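Local coordinates for protein type VI secretion system component (PDB 2P5Z) that is a type VI secretion system component resembling the phage T4 tail proteins gp27 and gp5, probably part of a phage-tail-like spike that punctures target membranes, at residues Q129-I134 against S176-E181; S156-R161 against V182-R187. All coordinates share one frame; numbering follows the deposited sequence.

Contact 1: residues Q129-I134 against S176-E181; sequences QTVPQI and SRLLSE
Val131 and Ile134 meet Leu178 and Leu179 through aliphatic carbons alone; the flat groups stand to either side of this apolar seam, each bound within its own segment. At the edge of the Arg177 guanidinium, in its plane, lies Glu181 OE2, while NH1 makes a weak, long salt bridge to Glu181 OE1 at 3.4 Å; Glu181 has two conformers, so the detail of this pairing is doubtful. Arg177 NE also bridges to Glu169, and Glu181 OE2 to Arg380. On the other helix the Gln133 amide turns back, and its OE1 accepts from Thr130 N through an in-plane lone pair, at 3.1 Å and a C=O...N angle of 142°. Gln133 N in return donates to Thr130 OG1 at 3.0 Å, so the two residues hold each other at the helix start. Between these polar ends, CG1 of Val131, placed anti to the backbone N by chi1 of 170°, reaches over to Leu178 CB at 3.7 Å. The same methyl also approaches Leu179 CD2 at 4.1 Å, so it is shared by two consecutive leucines. Leu178 then extends past Val131 to Ile134, where Leu178 CD1 meets Ile134 CG2 at 3.9 Å and the two side chains run at about a right angle. Val164, from strand 161-166, touches both Leu178 and Ile134. Away from the seam, Ser180 OG donates to Arg177 O at 3.1 Å, from the same face of the carbonyl plane as Glu181 N. The arrangement joins the first turn of helix 131-140, opened by a capping box with Thr130 as N-cap, to the C-terminal half of helix 171-182: apolar helix-helix packing within the phage-baseplate-like, probably gp27-related, part of the protein.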
ATOM      1  N   GLN A 129      21.785 -26.102  -0.360  1.00 60.89           N
ATOM      2  CA  GLN A 129      20.962 -26.414  -1.512  1.00 52.79           C
ATOM      3  C   GLN A 129      21.118 -25.373  -2.584  1.00 50.04           C
ATOM      4  O   GLN A 129      21.600 -24.270  -2.330  1.00 51.68           O
ATOM      5  CB  GLN A 129      19.507 -26.535  -1.117  1.00 53.46           C
ATOM      6  CG  GLN A 129      19.237 -27.167   0.226  1.00 56.59           C
ATOM      7  CD  GLN A 129      19.155 -28.670   0.154  1.00 60.83           C
ATOM      8  OE1 GLN A 129      18.071 -29.235   0.196  1.00 59.92           O
ATOM      9  NE2 GLN A 129      20.302 -29.329   0.032  1.00 61.68           N
ATOM     10  N   THR A 130      20.735 -25.745  -3.798  1.00 51.90           N
ATOM     11  CA  THR A 130      20.521 -24.774  -4.869  1.00 53.40           C
ATOM     12  C   THR A 130      19.100 -24.250  -4.719  1.00 51.68           C
ATOM     13  O   THR A 130      18.264 -24.890  -4.042  1.00 47.10           O
ATOM     14  CB  THR A 130      20.595 -25.453  -6.211  1.00 54.55           C
ATOM     15  OG1 THR A 130      19.491 -26.365  -6.318  1.00 55.47           O
ATOM     16  CG2 THR A 130      21.892 -26.223  -6.326  1.00 57.42           C
ATOM     17  N   VAL A 131      18.826 -23.095  -5.328  1.00 49.85           N
ATOM     18  CA  VAL A 131      17.441 -22.599  -5.418  1.00 47.56           C
ATOM     19  C   VAL A 131      16.434 -23.672  -5.925  1.00 45.13           C
ATOM     20  O   VAL A 131      15.420 -23.908  -5.245  1.00 46.57           O
ATOM     21  CB  VAL A 131      17.313 -21.247  -6.192  1.00 49.33           C
ATOM     22  CG1 VAL A 131      15.834 -20.915  -6.478  1.00 50.80           C
ATOM     23  CG2 VAL A 131      17.981 -20.114  -5.429  1.00 46.98           C
ATOM     24  N   PRO A 132      16.716 -24.344  -7.079  1.00 40.82           N
ATOM     25  CA  PRO A 132      15.802 -25.424  -7.491  1.00 41.79           C
ATOM     26  C   PRO A 132      15.561 -26.530  -6.474  1.00 46.61           C
ATOM     27  O   PRO A 132      14.419 -26.975  -6.312  1.00 51.05           O
ATOM     28  CB  PRO A 132      16.466 -25.998  -8.742  1.00 35.61           C
ATOM     29  CG  PRO A 132      17.261 -24.871  -9.281  1.00 37.83           C
ATOM     30  CD  PRO A 132      17.759 -24.116  -8.103  1.00 39.59           C
ATOM     31  N   GLN A 133      16.611 -26.957  -5.784  1.00 52.56           N
ATOM     32  CA  GLN A 133      16.457 -28.016  -4.788  1.00 53.06           C
ATOM     33  C   GLN A 133      15.557 -27.568  -3.631  1.00 51.40           C
ATOM     34  O   GLN A 133      14.663 -28.325  -3.204  1.00 50.72           O
ATOM     35  CB  GLN A 133      17.816 -28.491  -4.286  1.00 58.05           C
ATOM     36  CG  GLN A 133      18.544 -29.390  -5.264  1.00 60.32           C
ATOM     37  CD  GLN A 133      19.985 -29.655  -4.854  1.00 63.27           C
ATOM     38  OE1 GLN A 133      20.710 -28.748  -4.418  1.00 63.24           O
ATOM     39  NE2 GLN A 133      20.408 -30.902  -4.996  1.00 60.84           N
ATOM     40  N   ILE A 134      15.772 -26.337  -3.152  1.00 46.18           N
ATOM     41  CA  ILE A 134      14.870 -25.744  -2.153  1.00 43.87           C
ATOM     42  C   ILE A 134      13.424 -25.724  -2.659  1.00 44.83           C
ATOM     43  O   ILE A 134      12.505 -26.168  -1.945  1.00 41.22           O
ATOM     44  CB  ILE A 134      15.326 -24.323  -1.714  1.00 44.45           C
ATOM     45  CG1 ILE A 134      16.723 -24.387  -1.092  1.00 42.50           C
ATOM     46  CG2 ILE A 134      14.371 -23.734  -0.675  1.00 43.10           C
ATOM     47  CD1 ILE A 134      17.393 -23.040  -0.836  1.00 42.28           C
ATOM     48  N   SER A 176       8.670 -17.922  -4.963  1.00 44.90           N
ATOM     49  CA  SER A 176       8.633 -16.986  -6.081  1.00 41.22           C
ATOM     50  C   SER A 176       9.769 -15.986  -5.974  1.00 42.67           C
ATOM     51  O   SER A 176      10.417 -15.683  -6.982  1.00 42.86           O
ATOM     52  CB  SER A 176       7.288 -16.267  -6.150  1.00 41.66           C
ATOM     53  OG  SER A 176       6.210 -17.192  -6.141  1.00 40.63           O
ATOM     54  N   ARG A 177      10.034 -15.512  -4.750  1.00 42.42           N
ATOM     55  CA  ARG A 177      11.179 -14.637  -4.490  1.00 42.75           C
ATOM     56  C   ARG A 177      12.510 -15.284  -4.888  1.00 46.00           C
ATOM     57  O   ARG A 177      13.312 -14.664  -5.601  1.00 47.08           O
ATOM     58  CB  ARG A 177      11.226 -14.213  -3.029  1.00 45.40           C
ATOM     59  CG  ARG A 177      12.405 -13.311  -2.725  1.00 49.34           C
ATOM     60  CD  ARG A 177      12.328 -12.625  -1.355  1.00 48.61           C
ATOM     61  NE  ARG A 177      12.350 -13.543  -0.212  1.00 48.60           N
ATOM     62  CZ  ARG A 177      13.432 -14.191   0.238  1.00 48.42           C
ATOM     63  NH1 ARG A 177      14.618 -14.058  -0.360  1.00 41.91           N
ATOM     64  NH2 ARG A 177      13.321 -14.988   1.296  1.00 43.46           N
ATOM     65  N   LEU A 178      12.718 -16.539  -4.475  1.00 43.47           N
ATOM     66  CA  LEU A 178      13.965 -17.237  -4.796  1.00 44.88           C
ATOM     67  C   LEU A 178      14.149 -17.417  -6.285  1.00 46.09           C
ATOM     68  O   LEU A 178      15.242 -17.159  -6.807  1.00 48.50           O
ATOM     69  CB  LEU A 178      14.059 -18.614  -4.118  1.00 47.32           C
ATOM     70  CG  LEU A 178      14.147 -18.846  -2.600  1.00 46.35           C
ATOM     71  CD1 LEU A 178      14.560 -20.265  -2.362  1.00 46.73           C
ATOM     72  CD2 LEU A 178      15.090 -17.900  -1.885  1.00 45.37           C
ATOM     73  N   LEU A 179      13.090 -17.860  -6.968  1.00 44.41           N
ATOM     74  CA  LEU A 179      13.138 -18.018  -8.420  1.00 37.86           C
ATOM     75  C   LEU A 179      13.359 -16.684  -9.132  1.00 38.28           C
ATOM     76  O   LEU A 179      14.133 -16.607 -10.088  1.00 34.74           O
ATOM     77  CB  LEU A 179      11.869 -18.658  -8.924  1.00 38.57           C
ATOM     78  CG  LEU A 179      11.555 -20.062  -8.408  1.00 41.41           C
ATOM     79  CD1 LEU A 179      10.153 -20.414  -8.852  1.00 40.20           C
ATOM     80  CD2 LEU A 179      12.559 -21.092  -8.907  1.00 36.81           C
ATOM     81  N   SER A 180      12.723 -15.621  -8.646  1.00 38.92           N
ATOM     82  CA  SER A 180      12.824 -14.347  -9.355  1.00 44.04           C
ATOM     83  C   SER A 180      14.180 -13.668  -9.196  1.00 47.29           C
ATOM     84  O   SER A 180      14.663 -13.034 -10.147  1.00 48.17           O
ATOM     85  CB  SER A 180      11.712 -13.380  -8.963  1.00 40.06           C
ATOM     86  OG  SER A 180      12.009 -12.766  -7.727  1.00 48.93           O
ATOM     87  N   GLU A 181      14.777 -13.804  -8.005  0.50 46.35           N
ATOM     88  CA  GLU A 181      16.076 -13.196  -7.691  0.50 42.33           C
ATOM     89  C   GLU A 181      17.159 -13.747  -8.608  0.50 43.91           C
ATOM     90  O   GLU A 181      18.121 -13.065  -8.930  0.50 48.23           O
ATOM     91  CB  GLU A 181      16.439 -13.414  -6.217  0.50 37.43           C
ATOM     92  CG  GLU A 181      16.049 -12.259  -5.289  0.50 34.38           C
ATOM     93  CD  GLU A 181      15.807 -12.676  -3.840  0.50 32.90           C
ATOM     94  OE1 GLU A 181      15.966 -13.861  -3.509  0.50 29.56           O
ATOM     95  OE2 GLU A 181      15.425 -11.812  -3.024  0.50 36.56           O
TER

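Contact 2: residues S156-R161 against V182-R187; sequences SEYPAR and VGIWFR
Ile184 comes at Tyr158 from the opposite direction and sets its terminal methyl over one face of the ring, a CH-pi contact with CD1 4.0 Å from the ring centroid and 23° off the normal. The methyl is displaced toward the hydroxyl-bearing carbon, lying 3.7 Å from Tyr158 CZ. One carbon back, Ile184 CG1 reaches the hydroxyl, 3.4 Å from Tyr158 OH, so the isoleucine lies along the hydroxyl end of the ring with two successive atoms. The hydroxyl's polar partner is Asp203, whose OD2 also receives Ser156 N; a single carboxylate oxygen thus holds both the loop backbone and the end of the ring. Val182 approaches the ring obliquely, its CG1 resting 3.6 Å from Tyr158 CE2. Its other methyl, CG2, lies near the plane of the Arg161 guanidinium, 4.1 Å from NH2 at the edge of the group, the two side chains running antiparallel to each other as they pass. Arg161 arrives there because its chain is bent at chi2 (-100°), which swings the guanidinium alongside the valine. Val182 and Ile184 can both serve this contact because the chain turns between them: Gly183, with positive phi, is the C-prime residue of a Schellman motif that ends the preceding helix, with Ile184 N bonded to Leu179 O and Gly183 N to Ser180 O. Around the contact, Pro132 of helix 131-140 packs against Tyr158 and Val131 against Arg161, while Tyr298 of helix 298-308 touches both Arg161 and Val182. The loop between strands 150-153 and 161-166 is therefore laid against the junction where helix 171-182 gives way to strand 185-191, within this chain an outer strand of a three-stranded sheet that also holds 150-153 and 196-202.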
ATOM      1  N   SER A 156      20.923 -22.863 -17.419  1.00 67.00           N
ATOM      2  CA  SER A 156      22.002 -22.454 -16.529  1.00 67.93           C
ATOM      3  C   SER A 156      22.206 -23.410 -15.350  1.00 69.87           C
ATOM      4  O   SER A 156      21.323 -24.203 -15.012  1.00 68.92           O
ATOM      5  CB  SER A 156      21.761 -21.039 -16.017  1.00 66.13           C
ATOM      6  OG  SER A 156      22.103 -20.095 -17.008  1.00 60.91           O
ATOM      7  N   GLU A 157      23.385 -23.333 -14.736  1.00 74.01           N
ATOM      8  CA  GLU A 157      23.707 -24.148 -13.557  1.00 75.61           C
ATOM      9  C   GLU A 157      23.641 -23.296 -12.305  1.00 70.68           C
ATOM     10  O   GLU A 157      24.111 -22.158 -12.295  1.00 69.97           O
ATOM     11  CB  GLU A 157      25.086 -24.794 -13.690  1.00 81.46           C
ATOM     12  CG  GLU A 157      25.101 -25.987 -14.635  1.00 89.21           C
ATOM     13  CD  GLU A 157      26.389 -26.790 -14.553  1.00 93.73           C
ATOM     14  OE1 GLU A 157      27.394 -26.379 -15.176  1.00 94.64           O
ATOM     15  OE2 GLU A 157      26.387 -27.844 -13.875  1.00 96.07           O
ATOM     16  N   TYR A 158      23.048 -23.844 -11.254  1.00 65.75           N
ATOM     17  CA  TYR A 158      22.806 -23.053 -10.054  1.00 65.20           C
ATOM     18  C   TYR A 158      23.657 -23.540  -8.903  1.00 63.94           C
ATOM     19  O   TYR A 158      23.619 -24.716  -8.556  1.00 60.34           O
ATOM     20  CB  TYR A 158      21.309 -23.010  -9.703  1.00 64.15           C
ATOM     21  CG  TYR A 158      20.550 -22.331 -10.807  1.00 64.78           C
ATOM     22  CD1 TYR A 158      19.968 -23.065 -11.839  1.00 64.42           C
ATOM     23  CD2 TYR A 158      20.479 -20.952 -10.864  1.00 62.49           C
ATOM     24  CE1 TYR A 158      19.330 -22.436 -12.875  1.00 64.66           C
ATOM     25  CE2 TYR A 158      19.840 -20.323 -11.889  1.00 62.17           C
ATOM     26  CZ  TYR A 158      19.265 -21.064 -12.890  1.00 64.21           C
ATOM     27  OH  TYR A 158      18.629 -20.417 -13.915  1.00 64.67           O
ATOM     28  N   PRO A 159      24.462 -22.630  -8.338  1.00 63.90           N
ATOM     29  CA  PRO A 159      25.331 -22.894  -7.200  1.00 66.12           C
ATOM     30  C   PRO A 159      24.566 -23.383  -5.983  1.00 65.44           C
ATOM     31  O   PRO A 159      23.397 -23.049  -5.804  1.00 63.61           O
ATOM     32  CB  PRO A 159      25.954 -21.526  -6.918  1.00 67.85           C
ATOM     33  CG  PRO A 159      25.915 -20.825  -8.250  1.00 69.22           C
ATOM     34  CD  PRO A 159      24.607 -21.250  -8.831  1.00 65.17           C
ATOM     35  N   ALA A 160      25.215 -24.216  -5.178  1.00 66.53           N
ATOM     36  CA  ALA A 160      24.677 -24.549  -3.871  1.00 66.59           C
ATOM     37  C   ALA A 160      24.818 -23.306  -2.989  1.00 64.98           C
ATOM     38  O   ALA A 160      25.785 -22.549  -3.105  1.00 61.88           O
ATOM     39  CB  ALA A 160      25.404 -25.735  -3.271  1.00 63.86           C
ATOM     40  N   ARG A 161      23.815 -23.059  -2.162  1.00 63.84           N
ATOM     41  CA  ARG A 161      23.869 -21.955  -1.229  1.00 64.36           C
ATOM     42  C   ARG A 161      24.061 -22.579   0.129  1.00 63.02           C
ATOM     43  O   ARG A 161      23.452 -23.592   0.440  1.00 61.96           O
ATOM     44  CB  ARG A 161      22.558 -21.181  -1.242  1.00 66.90           C
ATOM     45  CG  ARG A 161      22.187 -20.570  -2.571  1.00 68.12           C
ATOM     46  CD  ARG A 161      22.532 -19.099  -2.612  1.00 68.99           C
ATOM     47  NE  ARG A 161      21.865 -18.440  -3.730  1.00 73.54           N
ATOM     48  CZ  ARG A 161      20.657 -17.886  -3.662  1.00 71.60           C
ATOM     49  NH1 ARG A 161      19.976 -17.904  -2.523  1.00 69.29           N
ATOM     50  NH2 ARG A 161      20.133 -17.309  -4.734  1.00 70.41           N
ATOM     51  N   VAL A 182      16.944 -14.969  -9.071  1.00 46.61           N
ATOM     52  CA  VAL A 182      17.880 -15.682  -9.911  1.00 47.62           C
ATOM     53  C   VAL A 182      17.318 -15.772 -11.350  1.00 51.22           C
ATOM     54  O   VAL A 182      17.979 -16.251 -12.279  1.00 49.07           O
ATOM     55  CB  VAL A 182      18.124 -17.046  -9.231  1.00 48.95           C
ATOM     56  CG1 VAL A 182      17.593 -18.201 -10.033  1.00 47.46           C
ATOM     57  CG2 VAL A 182      19.572 -17.204  -8.800  1.00 47.56           C
ATOM     58  N   GLY A 183      16.090 -15.275 -11.526  1.00 52.04           N
ATOM     59  CA  GLY A 183      15.506 -15.118 -12.854  1.00 48.35           C
ATOM     60  C   GLY A 183      14.955 -16.378 -13.495  1.00 47.25           C
ATOM     61  O   GLY A 183      14.906 -16.477 -14.722  1.00 48.19           O
ATOM     62  N   ILE A 184      14.560 -17.348 -12.674  1.00 44.68           N
ATOM     63  CA  ILE A 184      13.895 -18.550 -13.170  1.00 45.08           C
ATOM     64  C   ILE A 184      12.409 -18.224 -13.258  1.00 44.28           C
ATOM     65  O   ILE A 184      11.865 -17.496 -12.423  1.00 42.53           O
ATOM     66  CB  ILE A 184      14.128 -19.788 -12.235  1.00 45.82           C
ATOM     67  CG1 ILE A 184      15.572 -20.277 -12.324  1.00 46.35           C
ATOM     68  CG2 ILE A 184      13.229 -20.982 -12.592  1.00 43.66           C
ATOM     69  CD1 ILE A 184      15.921 -21.312 -11.256  1.00 42.40           C
ATOM     70  N   TRP A 185      11.756 -18.742 -14.286  1.00 45.42           N
ATOM     71  CA  TRP A 185      10.336 -18.517 -14.441  1.00 45.74           C
ATOM     72  C   TRP A 185       9.578 -19.804 -14.655  1.00 46.09           C
ATOM     73  O   TRP A 185      10.157 -20.832 -15.015  1.00 48.52           O
ATOM     74  CB  TRP A 185      10.051 -17.539 -15.576  1.00 42.39           C
ATOM     75  CG  TRP A 185      10.637 -17.893 -16.895  1.00 40.83           C
ATOM     76  CD1 TRP A 185      11.885 -17.572 -17.347  1.00 42.41           C
ATOM     77  CD2 TRP A 185       9.990 -18.587 -17.961  1.00 40.49           C
ATOM     78  NE1 TRP A 185      12.064 -18.045 -18.626  1.00 44.26           N
ATOM     79  CE2 TRP A 185      10.916 -18.673 -19.028  1.00 42.16           C
ATOM     80  CE3 TRP A 185       8.727 -19.161 -18.116  1.00 42.25           C
ATOM     81  CZ2 TRP A 185      10.614 -19.300 -20.241  1.00 42.98           C
ATOM     82  CZ3 TRP A 185       8.424 -19.792 -19.334  1.00 43.90           C
ATOM     83  CH2 TRP A 185       9.365 -19.854 -20.375  1.00 42.52           C
ATOM     84  N   PHE A 186       8.276 -19.737 -14.435  1.00 42.42           N
ATOM     85  CA  PHE A 186       7.442 -20.886 -14.689  1.00 44.30           C
ATOM     86  C   PHE A 186       6.139 -20.616 -15.458  1.00 48.04           C
ATOM     87  O   PHE A 186       5.620 -19.491 -15.485  1.00 45.77           O
ATOM     88  CB  PHE A 186       7.159 -21.658 -13.395  1.00 34.40           C
ATOM     89  CG  PHE A 186       6.473 -20.860 -12.324  1.00 28.55           C
ATOM     90  CD1 PHE A 186       7.206 -20.089 -11.429  1.00 26.66           C
ATOM     91  CD2 PHE A 186       5.092 -20.926 -12.173  1.00 26.86           C
ATOM     92  CE1 PHE A 186       6.568 -19.376 -10.407  1.00 29.38           C
ATOM     93  CE2 PHE A 186       4.436 -20.211 -11.152  1.00 24.75           C
ATOM     94  CZ  PHE A 186       5.182 -19.460 -10.250  1.00 28.07           C
ATOM     95  N   ARG A 187       5.620 -21.681 -16.058  1.00 48.48           N
ATOM     96  CA  ARG A 187       4.285 -21.678 -16.605  1.00 52.92           C
ATOM     97  C   ARG A 187       3.590 -22.983 -16.284  1.00 54.71           C
ATOM     98  O   ARG A 187       4.217 -23.945 -15.838  1.00 58.35           O
ATOM     99  CB  ARG A 187       4.320 -21.484 -18.118  1.00 55.77           C
ATOM    100  CG  ARG A 187       4.834 -22.656 -18.908  1.00 56.96           C
ATOM    101  CD  ARG A 187       5.164 -22.169 -20.292  1.00 63.65           C
ATOM    102  NE  ARG A 187       5.698 -23.216 -21.146  1.00 68.77           N
ATOM    103  CZ  ARG A 187       4.952 -24.025 -21.884  1.00 70.90           C
ATOM    104  NH1 ARG A 187       3.624 -23.912 -21.874  1.00 69.31           N
ATOM    105  NH2 ARG A 187       5.544 -24.952 -22.626  1.00 73.08           N
TER

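How the contacts relate
From the N terminus the chain enters helix 131-140 at 129-134, passes strand 150-153, runs through 156-161 into strand 161-166, and then traverses helix 171-182 to strand 185-191. Contact 1 closes a loop of 41 residues by bringing the two helices together; contact 2 closes one of 20 from the strand-connecting loop to the end of the second helix. Their segments alternate, so the loops cross. At the seams between them, Gln129 O probably accepts a hydrogen bond from Arg161 N, and Thr130 CG2 packs near the carbonyl oxygens of Tyr158 and Pro159. Together they tie helices 131-140 and 171-182 to the loop after strand 150-153 and to the start of strand 185-191.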